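HTPA Reductase (Selaginella moellendorffii, PDB 5U5N) probably catalyses the NAD(P)H-dependent reduction of hydroxy-tetrahydrodipicolinate to tetrahydrodipicolinate, the step that completes the route from aspartate to tetrahydrodipicolinate in lysine biosynthesis. Local coordinates at residues Ala90-Cys94 with Val115-Thr121; Gly120-Ile125 with Ser262-Asn268; Leu156-His162 with His215-Lys221. The contacts are given in a common frame with arbitrary orientation. Residue numbers count along the deposited sequence, not the author numbering.

In the fold
Interactions 1 and 2 are neighbours in the dinucleotide-binding part of the fold, with centres 9 Å apart and G120 and T121 in common. The first packs two helices on one face of the parallel sheet, mainly around one cysteine, C94; the second, partly buried like the first, adds the C-terminal strand 266-267 to the sheet edge by backbone hydrogen bonds and a tyrosine-arginine stack. Interaction 3 lies on the opposite side of the chain's centre, its centre 33 Å from that of interaction 2 and 37 Å from that of interaction 1. Nested in the loop closed by interaction 2, it is an antiparallel, mostly buried strand pair with many polar side chains.

Interaction 1 of 3, residues Ala90-Cys94 with Val115-Thr121; sequences AEFYC and VARKSGT
Two α-helical segments, 90-94 and 115-119, run side by side in nearly the same direction, their axes 13° apart and 9.7 Å at closest approach. C94 (chi1 m) is the side chain that fills the space between them. V115 (chi1 t) faces it, with CG1 3.6 Å from C94 SG, and its CG2 lies 3.9 Å from E91 CG toward the solvent-exposed side of the contact; the CA atoms of E91 and V115 are 6.6 Å apart. One residue on, A116 CA is 3.8 Å from C94 SG. S119 (chi1 p) turns its OG to within 3.4 Å of C94 SG. G120 then leaves the helix at phi/psi 73/30, and T121 becomes extended (-83/131, chi1 m). A very short hydrogen bond, 2.5 Å, joins S119 OG to T121 OG1, which is also 3.5 Å from C94 SG. Both helices belong to successive right-handed β-α-β crossovers of the Rossmann-type domain, where C94 also touches F100 on strand 100-102 and A116 rests on S123 and I125 of strand 123-125.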
loop_
_atom_site.group_PDB
_atom_site.type_symbol
_atom_site.label_atom_id
_atom_site.label_comp_id
_atom_site.label_asym_id
_atom_site.label_seq_id
_atom_site.Cartn_x
_atom_site.Cartn_y
_atom_site.Cartn_z
ATOM N N ALA A 90 18.644 24.623 16.082
ATOM C CA ALA A 90 17.554 24.101 16.918
ATOM C C ALA A 90 17.591 24.665 18.327
ATOM O O ALA A 90 16.553 25.050 18.868
ATOM C CB ALA A 90 17.577 22.587 16.971
ATOM N N GLU A 91 18.776 24.717 18.933
ATOM C CA GLU A 91 18.884 25.311 20.255
ATOM C C GLU A 91 18.530 26.774 20.223
ATOM O O GLU A 91 17.889 27.271 21.137
ATOM C CB GLU A 91 20.249 25.092 20.839
ATOM C CG GLU A 91 20.446 23.655 21.235
ATOM C CD GLU A 91 21.918 23.289 21.318
ATOM O OE1 GLU A 91 22.698 24.013 21.986
ATOM O OE2 GLU A 91 22.307 22.249 20.724
ATOM N N PHE A 92 18.899 27.454 19.146
ATOM C CA PHE A 92 18.543 28.844 18.999
ATOM C C PHE A 92 17.015 29.003 18.913
ATOM O O PHE A 92 16.443 29.808 19.639
ATOM C CB PHE A 92 19.233 29.453 17.795
ATOM C CG PHE A 92 18.910 30.885 17.604
ATOM C CD1 PHE A 92 19.393 31.835 18.494
ATOM C CD2 PHE A 92 18.094 31.298 16.560
ATOM C CE1 PHE A 92 19.087 33.165 18.347
ATOM C CE2 PHE A 92 17.797 32.652 16.415
ATOM C CZ PHE A 92 18.301 33.583 17.308
ATOM N N TYR A 93 16.352 28.216 18.069
ATOM C CA TYR A 93 14.894 28.312 17.949
ATOM C C TYR A 93 14.196 28.038 19.265
ATOM O O TYR A 93 13.289 28.783 19.639
ATOM C CB TYR A 93 14.335 27.381 16.855
ATOM C CG TYR A 93 14.947 27.594 15.487
ATOM C CD1 TYR A 93 15.347 28.874 15.045
ATOM C CD2 TYR A 93 15.151 26.516 14.640
ATOM C CE1 TYR A 93 15.907 29.060 13.794
ATOM C CE2 TYR A 93 15.715 26.688 13.392
ATOM C CZ TYR A 93 16.086 27.958 12.971
ATOM O OH TYR A 93 16.640 28.098 11.720
ATOM N N CYS A 94 14.628 26.992 19.976
ATOM C CA CYS A 94 13.987 26.626 21.249
ATOM C C CYS A 94 14.191 27.662 22.363
ATOM O O CYS A 94 13.270 27.917 23.132
ATOM C CB CYS A 94 14.464 25.256 21.725
ATOM S SG CYS A 94 13.951 23.893 20.687
ATOM N N VAL A 115 16.322 18.583 22.801
ATOM C CA VAL A 115 16.136 20.022 23.010
ATOM C C VAL A 115 14.705 20.484 22.663
ATOM O O VAL A 115 14.103 21.275 23.401
ATOM C CB VAL A 115 17.213 20.805 22.223
ATOM C CG1 VAL A 115 16.866 22.268 22.082
ATOM C CG2 VAL A 115 18.561 20.680 22.902
ATOM N N ALA A 116 14.167 19.987 21.552
ATOM C CA ALA A 116 12.801 20.320 21.136
ATOM C C ALA A 116 11.731 19.839 22.130
ATOM O O ALA A 116 10.830 20.590 22.497
ATOM C CB ALA A 116 12.527 19.775 19.739
ATOM N N ARG A 117 11.853 18.588 22.566
ATOM C CA ARG A 117 10.925 17.983 23.538
ATOM C C ARG A 117 11.053 18.638 24.912
ATOM O O ARG A 117 10.043 18.979 25.528
ATOM C CB ARG A 117 11.157 16.471 23.658
ATOM C CG ARG A 117 10.049 15.734 24.424
ATOM C CD ARG A 117 10.269 14.223 24.559
ATOM N NE ARG A 117 10.805 13.659 23.319
ATOM C CZ ARG A 117 12.064 13.263 23.102
ATOM N NH1 ARG A 117 13.013 13.284 24.053
ATOM N NH2 ARG A 117 12.378 12.801 21.900
ATOM N N LYS A 118 12.291 18.827 25.367
ATOM C CA LYS A 118 12.587 19.402 26.689
ATOM C C LYS A 118 12.055 20.845 26.822
ATOM O O LYS A 118 11.452 21.187 27.836
ATOM C CB LYS A 118 14.107 19.350 26.950
ATOM C CG LYS A 118 14.530 19.279 28.398
ATOM C CD LYS A 118 16.026 19.290 28.570
ATOM C CE LYS A 118 16.588 17.943 28.198
ATOM N NZ LYS A 118 17.440 17.443 29.291
ATOM N N SER A 119 12.261 21.673 25.797
ATOM C CA SER A 119 11.799 23.069 25.822
ATOM C C SER A 119 10.292 23.222 25.653
ATOM O O SER A 119 9.732 24.262 26.006
ATOM C CB SER A 119 12.509 23.896 24.755
ATOM O OG SER A 119 12.110 23.496 23.463
ATOM N N GLY A 120 9.647 22.199 25.100
ATOM C CA GLY A 120 8.212 22.231 24.849
ATOM C C GLY A 120 7.868 23.133 23.690
ATOM O O GLY A 120 6.795 23.701 23.661
ATOM N N THR A 121 8.782 23.250 22.728
ATOM C CA THR A 121 8.592 24.076 21.545
ATOM C C THR A 121 7.797 23.297 20.499
ATOM O O THR A 121 8.170 22.161 20.160
ATOM C CB THR A 121 9.963 24.423 20.898
ATOM O OG1 THR A 121 10.847 24.923 21.896
ATOM C CG2 THR A 121 9.828 25.470 19.784
#

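Interaction 2 of 3, residues Gly120-Ile125 with Ser262-Asn268; sequences GTYSII and SEKRLYN
The guanidinium of R265 lies flat on the Y122 ring, planes 9° apart and centres 4.4 Å apart, in a flat guanidinium-ring stack to which R265 CD adds a CH-pi contact, 3.6 Å from the ring centroid. R265 has chi1 and chi2 both m; Y122 has chi1 m. Y122 OH donates to S262 O (2.8 Å), and R265 NH1 makes a weak hydrogen bond to G120 O (2.6 Å). Beyond this, the two segments become parallel β-strands: S123 pairs with L266 and I124 with Y267, CA-CA 5.0 and 4.8 Å. The backbone bonds are S123 N to R265 O (2.8 Å), Y267 N to S123 O (2.9 Å) and I125 N to Y267 O (3.3 Å). In this way the C-terminal strand 266-267 returns to the Rossmann-type domain and forms an edge of its five-stranded parallel sheet. I124 CG1 meets Y267 CB at 3.9 Å on the face covered by helix 241-259. Toward helix 109-119, I125 CD1 touches L266 CD1 at 3.8 Å.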
loop_
_atom_site.group_PDB
_atom_site.type_symbol
_atom_site.label_atom_id
_atom_site.label_comp_id
_atom_site.label_asym_id
_atom_site.label_seq_id
_atom_site.Cartn_x
_atom_site.Cartn_y
_atom_site.Cartn_z
ATOM N N GLY A 120 9.647 22.199 25.100
ATOM C CA GLY A 120 8.212 22.231 24.849
ATOM C C GLY A 120 7.868 23.133 23.690
ATOM O O GLY A 120 6.795 23.701 23.661
ATOM N N THR A 121 8.782 23.250 22.728
ATOM C CA THR A 121 8.592 24.076 21.545
ATOM C C THR A 121 7.797 23.297 20.499
ATOM O O THR A 121 8.170 22.161 20.160
ATOM C CB THR A 121 9.963 24.423 20.898
ATOM O OG1 THR A 121 10.847 24.923 21.896
ATOM C CG2 THR A 121 9.828 25.470 19.784
ATOM N N TYR A 122 6.755 23.933 19.944
ATOM C CA TYR A 122 6.038 23.351 18.817
ATOM C C TYR A 122 6.993 23.114 17.651
ATOM O O TYR A 122 7.563 24.062 17.121
ATOM C CB TYR A 122 4.851 24.225 18.387
ATOM C CG TYR A 122 3.726 24.198 19.392
ATOM C CD1 TYR A 122 2.840 23.121 19.455
ATOM C CD2 TYR A 122 3.560 25.226 20.311
ATOM C CE1 TYR A 122 1.807 23.094 20.383
ATOM C CE2 TYR A 122 2.527 25.204 21.229
ATOM C CZ TYR A 122 1.668 24.130 21.263
ATOM O OH TYR A 122 0.668 24.100 22.190
ATOM N N SER A 123 7.156 21.849 17.260
ATOM C CA SER A 123 8.061 21.494 16.174
ATOM C C SER A 123 7.652 20.271 15.364
ATOM O O SER A 123 6.912 19.421 15.820
ATOM C CB SER A 123 9.503 21.279 16.714
ATOM O OG SER A 123 9.494 20.616 17.952
ATOM N N ILE A 124 8.171 20.217 14.150
ATOM C CA ILE A 124 8.148 19.030 13.330
ATOM C C ILE A 124 9.594 18.789 12.962
ATOM O O ILE A 124 10.234 19.613 12.311
ATOM C CB ILE A 124 7.278 19.219 12.068
ATOM C CG1 ILE A 124 5.799 19.298 12.453
ATOM C CG2 ILE A 124 7.486 18.057 11.105
ATOM C CD1 ILE A 124 4.974 20.028 11.427
ATOM N N ILE A 125 10.112 17.647 13.380
ATOM C CA ILE A 125 11.445 17.228 13.026
ATOM C C ILE A 125 11.263 15.984 12.186
ATOM O O ILE A 125 10.845 14.927 12.686
ATOM C CB ILE A 125 12.304 16.962 14.289
ATOM C CG1 ILE A 125 12.542 18.309 14.997
ATOM C CG2 ILE A 125 13.631 16.305 13.922
ATOM C CD1 ILE A 125 13.055 18.210 16.410
ATOM N N SER A 262 -2.194 22.502 21.483
ATOM C CA SER A 262 -2.090 21.057 21.785
ATOM C C SER A 262 -1.154 20.823 22.968
ATOM O O SER A 262 -0.191 21.567 23.159
ATOM C CB SER A 262 -1.554 20.264 20.602
ATOM O OG SER A 262 -2.464 20.323 19.519
ATOM N N GLU A 263 -1.454 19.794 23.749
ATOM C CA GLU A 263 -0.556 19.347 24.806
ATOM C C GLU A 263 0.753 18.845 24.164
ATOM O O GLU A 263 1.854 19.168 24.637
ATOM C CB GLU A 263 -1.224 18.250 25.662
ATOM C CG GLU A 263 -2.492 18.711 26.395
ATOM C CD GLU A 263 -2.510 18.342 27.880
ATOM O OE1 GLU A 263 -2.778 17.149 28.204
ATOM O OE2 GLU A 263 -2.255 19.247 28.725
ATOM N N LYS A 264 0.607 18.099 23.066
ATOM C CA LYS A 264 1.722 17.555 22.304
ATOM C C LYS A 264 2.422 18.655 21.493
ATOM O O LYS A 264 1.762 19.465 20.833
ATOM C CB LYS A 264 1.221 16.427 21.387
ATOM C CG LYS A 264 2.292 15.815 20.520
ATOM C CD LYS A 264 1.861 14.519 19.863
ATOM C CE LYS A 264 3.039 13.991 19.069
ATOM N NZ LYS A 264 2.835 12.662 18.460
ATOM N N ARG A 265 3.760 18.663 21.567
ATOM C CA ARG A 265 4.606 19.726 20.993
ATOM C C ARG A 265 5.473 19.295 19.827
ATOM O O ARG A 265 5.652 20.067 18.858
ATOM C CB ARG A 265 5.507 20.324 22.074
ATOM C CG ARG A 265 4.741 20.833 23.286
ATOM C CD ARG A 265 3.571 21.737 22.864
ATOM N NE ARG A 265 2.832 22.338 23.978
ATOM C CZ ARG A 265 3.205 23.418 24.663
ATOM N NH1 ARG A 265 4.336 24.061 24.393
ATOM N NH2 ARG A 265 2.438 23.857 25.641
ATOM N N LEU A 266 6.015 18.083 19.930
ATOM C CA LEU A 266 6.933 17.555 18.957
ATOM C C LEU A 266 6.215 16.528 18.101
ATOM O O LEU A 266 5.775 15.505 18.601
ATOM C CB LEU A 266 8.131 16.912 19.672
ATOM C CG LEU A 266 9.179 16.235 18.788
ATOM C CD1 LEU A 266 9.662 17.128 17.641
ATOM C CD2 LEU A 266 10.394 15.870 19.658
ATOM N N TYR A 267 6.119 16.830 16.812
ATOM C CA TYR A 267 5.415 16.041 15.831
ATOM C C TYR A 267 6.427 15.603 14.804
ATOM O O TYR A 267 7.529 16.147 14.755
ATOM C CB TYR A 267 4.312 16.860 15.164
ATOM C CG TYR A 267 3.227 17.335 16.117
ATOM C CD1 TYR A 267 3.369 18.509 16.849
ATOM C CD2 TYR A 267 2.046 16.584 16.292
ATOM C CE1 TYR A 267 2.372 18.934 17.715
ATOM C CE2 TYR A 267 1.044 16.989 17.142
ATOM C CZ TYR A 267 1.197 18.156 17.860
ATOM O OH TYR A 267 0.167 18.515 18.705
ATOM N N ASN A 268 6.063 14.582 14.035
ATOM C CA ASN A 268 6.813 14.137 12.878
ATOM C C ASN A 268 5.896 14.092 11.625
ATOM O O ASN A 268 4.767 14.529 11.676
ATOM C CB ASN A 268 7.480 12.802 13.202
ATOM C CG ASN A 268 6.462 11.634 13.396
ATOM O OD1 ASN A 268 5.292 11.751 13.097
ATOM N ND2 ASN A 268 6.930 10.529 13.911
#

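Interaction 3 of 3, residues Leu156-His162 with His215-Lys221; sequences LQVTESH and HAFHTYK
Strands 156-162 and 215-221 form the central antiparallel pair of the four-stranded mixed sheet in the C-terminal domain, the part that in DapB reductases carries the substrate site. Their axes lie 4.6 Å apart at 173°, and both backbones are in β conformation. Hydrogen-bonded pairs are Q157-K221, T159-T219 and S161-F217: Q157 N to K221 O 2.9 Å, K221 N to Q157 O 2.8 Å, T159 N to T219 O 2.8 Å, T219 N to T159 O 2.7 Å, S161 N to F217 O 2.7 Å and F217 N to S161 O 2.9 Å. Between them, V158-Y220 and E160-H218 are non-hydrogen-bonded pairs. On their face V158 CG1 touches Y220 CD2 at 3.8 Å, under helix 171-182, and E160 CB lies 3.8 Å from H218 CD2. H218 NE2 (chi1 m) is hydrogen-bonded to S170 OG, and Y220 OH to H235 NE2 on strand 229-238. H162 (chi1 m) sets its ring face on A216 CA, 4.0 Å from the centroid, a CH-pi contact, while its ND1 donates to E160 OE1 (2.9 Å), also salt-bridged to R196. On the other face S161 (chi1 t) reaches across to H215 (chi1 p), OG and NE2 hydrogen-bonded at 2.7 Å.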
loop_
_atom_site.group_PDB
_atom_site.type_symbol
_atom_site.label_atom_id
_atom_site.label_comp_id
_atom_site.label_asym_id
_atom_site.label_seq_id
_atom_site.Cartn_x
_atom_site.Cartn_y
_atom_site.Cartn_z
ATOM N N LEU A 156 11.843 -11.673 -3.992
ATOM C CA LEU A 156 11.922 -10.221 -4.010
ATOM C C LEU A 156 13.135 -9.740 -4.798
ATOM O O LEU A 156 14.269 -10.207 -4.573
ATOM C CB LEU A 156 12.022 -9.670 -2.580
ATOM C CG LEU A 156 12.188 -8.154 -2.400
ATOM C CD1 LEU A 156 11.005 -7.398 -3.002
ATOM C CD2 LEU A 156 12.353 -7.823 -0.932
ATOM N N GLN A 157 12.901 -8.777 -5.698
ATOM C CA GLN A 157 13.970 -7.973 -6.280
ATOM C C GLN A 157 13.657 -6.527 -5.969
ATOM O O GLN A 157 12.489 -6.098 -6.016
ATOM C CB GLN A 157 14.036 -8.103 -7.781
ATOM C CG GLN A 157 14.286 -9.499 -8.309
ATOM C CD GLN A 157 13.670 -9.676 -9.682
ATOM O OE1 GLN A 157 14.381 -9.754 -10.671
ATOM N NE2 GLN A 157 12.339 -9.661 -9.752
ATOM N N VAL A 158 14.694 -5.760 -5.674
ATOM C CA VAL A 158 14.568 -4.351 -5.387
ATOM C C VAL A 158 15.609 -3.630 -6.220
ATOM O O VAL A 158 16.767 -3.997 -6.234
ATOM C CB VAL A 158 14.776 -4.040 -3.905
ATOM C CG1 VAL A 158 14.589 -2.561 -3.661
ATOM C CG2 VAL A 158 13.817 -4.845 -3.041
ATOM N N THR A 159 15.132 -2.649 -6.974
ATOM C CA THR A 159 15.962 -1.816 -7.806
ATOM C C THR A 159 15.704 -0.361 -7.401
ATOM O O THR A 159 14.569 0.017 -7.028
ATOM C CB THR A 159 15.643 -2.037 -9.298
ATOM O OG1 THR A 159 15.755 -3.416 -9.629
ATOM C CG2 THR A 159 16.644 -1.322 -10.179
ATOM N N GLU A 160 16.769 0.433 -7.422
ATOM C CA GLU A 160 16.636 1.852 -7.160
ATOM C C GLU A 160 17.725 2.686 -7.805
ATOM O O GLU A 160 18.852 2.237 -7.977
ATOM C CB GLU A 160 16.585 2.151 -5.640
ATOM C CG GLU A 160 17.852 1.792 -4.819
ATOM C CD GLU A 160 18.660 3.021 -4.366
ATOM O OE1 GLU A 160 19.340 3.661 -5.217
ATOM O OE2 GLU A 160 18.614 3.381 -3.160
ATOM N N SER A 161 17.339 3.899 -8.160
ATOM C CA SER A 161 18.178 4.828 -8.846
ATOM C C SER A 161 18.216 6.171 -8.098
ATOM O O SER A 161 17.210 6.676 -7.628
ATOM C CB SER A 161 17.684 5.017 -10.269
ATOM O OG SER A 161 18.497 5.951 -10.935
ATOM N N HIS A 162 19.419 6.710 -8.011
ATOM C CA HIS A 162 19.742 7.986 -7.335
ATOM C C HIS A 162 20.939 8.526 -8.103
ATOM O O HIS A 162 21.584 7.767 -8.847
ATOM C CB HIS A 162 20.164 7.766 -5.887
ATOM C CG HIS A 162 19.023 7.599 -4.934
ATOM N ND1 HIS A 162 18.416 6.384 -4.696
ATOM C CD2 HIS A 162 18.381 8.495 -4.146
ATOM C CE1 HIS A 162 17.447 6.540 -3.806
ATOM N NE2 HIS A 162 17.404 7.812 -3.460
ATOM N N HIS A 215 17.257 12.797 -8.207
ATOM C CA HIS A 215 16.112 11.897 -8.301
ATOM C C HIS A 215 16.209 10.760 -7.308
ATOM O O HIS A 215 17.274 10.465 -6.794
ATOM C CB HIS A 215 15.949 11.371 -9.742
ATOM C CG HIS A 215 16.998 10.385 -10.165
ATOM N ND1 HIS A 215 18.174 10.760 -10.783
ATOM C CD2 HIS A 215 17.053 9.039 -10.035
ATOM C CE1 HIS A 215 18.899 9.681 -11.023
ATOM N NE2 HIS A 215 18.240 8.627 -10.583
ATOM N N ALA A 216 15.065 10.102 -7.074
ATOM C CA ALA A 216 14.992 8.910 -6.230
ATOM C C ALA A 216 13.879 7.965 -6.716
ATOM O O ALA A 216 12.676 8.142 -6.408
ATOM C CB ALA A 216 14.811 9.283 -4.775
ATOM N N PHE A 217 14.291 6.999 -7.536
ATOM C CA PHE A 217 13.393 6.040 -8.172
ATOM C C PHE A 217 13.628 4.713 -7.497
ATOM O O PHE A 217 14.789 4.259 -7.400
ATOM C CB PHE A 217 13.696 5.917 -9.668
ATOM C CG PHE A 217 13.094 7.028 -10.537
ATOM C CD1 PHE A 217 13.084 8.382 -10.124
ATOM C CD2 PHE A 217 12.609 6.734 -11.815
ATOM C CE1 PHE A 217 12.563 9.374 -10.943
ATOM C CE2 PHE A 217 12.089 7.723 -12.624
ATOM C CZ PHE A 217 12.065 9.044 -12.190
ATOM N N HIS A 218 12.546 4.107 -7.005
ATOM C CA HIS A 218 12.549 2.781 -6.403
ATOM C C HIS A 218 11.516 1.849 -7.100
ATOM O O HIS A 218 10.428 2.289 -7.457
ATOM C CB HIS A 218 12.148 2.880 -4.937
ATOM C CG HIS A 218 12.970 3.838 -4.133
ATOM N ND1 HIS A 218 12.785 5.196 -4.191
ATOM C CD2 HIS A 218 13.975 3.628 -3.251
ATOM C CE1 HIS A 218 13.651 5.786 -3.384
ATOM N NE2 HIS A 218 14.386 4.855 -2.802
ATOM N N THR A 219 11.899 0.587 -7.269
ATOM C CA THR A 219 11.075 -0.477 -7.833
ATOM C C THR A 219 11.242 -1.721 -6.959
ATOM O O THR A 219 12.378 -2.182 -6.739
ATOM C CB THR A 219 11.525 -0.844 -9.260
ATOM O OG1 THR A 219 11.389 0.290 -10.121
ATOM C CG2 THR A 219 10.664 -1.983 -9.838
ATOM N N TYR A 220 10.130 -2.261 -6.468
ATOM C CA TYR A 220 10.086 -3.487 -5.691
ATOM C C TYR A 220 9.249 -4.509 -6.486
ATOM O O TYR A 220 8.086 -4.216 -6.845
ATOM C CB TYR A 220 9.438 -3.244 -4.328
ATOM C CG TYR A 220 9.951 -2.035 -3.581
ATOM C CD1 TYR A 220 9.472 -0.759 -3.848
ATOM C CD2 TYR A 220 10.938 -2.166 -2.596
ATOM C CE1 TYR A 220 9.960 0.352 -3.162
ATOM C CE2 TYR A 220 11.434 -1.051 -1.910
ATOM C CZ TYR A 220 10.934 0.189 -2.201
ATOM O OH TYR A 220 11.413 1.272 -1.533
ATOM N N LYS A 221 9.840 -5.661 -6.802
ATOM C CA LYS A 221 9.106 -6.716 -7.499
ATOM C C LYS A 221 9.039 -7.964 -6.643
ATOM O O LYS A 221 10.047 -8.410 -6.110
ATOM C CB LYS A 221 9.753 -7.088 -8.809
ATOM C CG LYS A 221 10.260 -5.924 -9.603
ATOM C CD LYS A 221 10.749 -6.428 -10.950
ATOM C CE LYS A 221 11.430 -5.340 -11.776
ATOM N NZ LYS A 221 11.131 -5.601 -13.233
#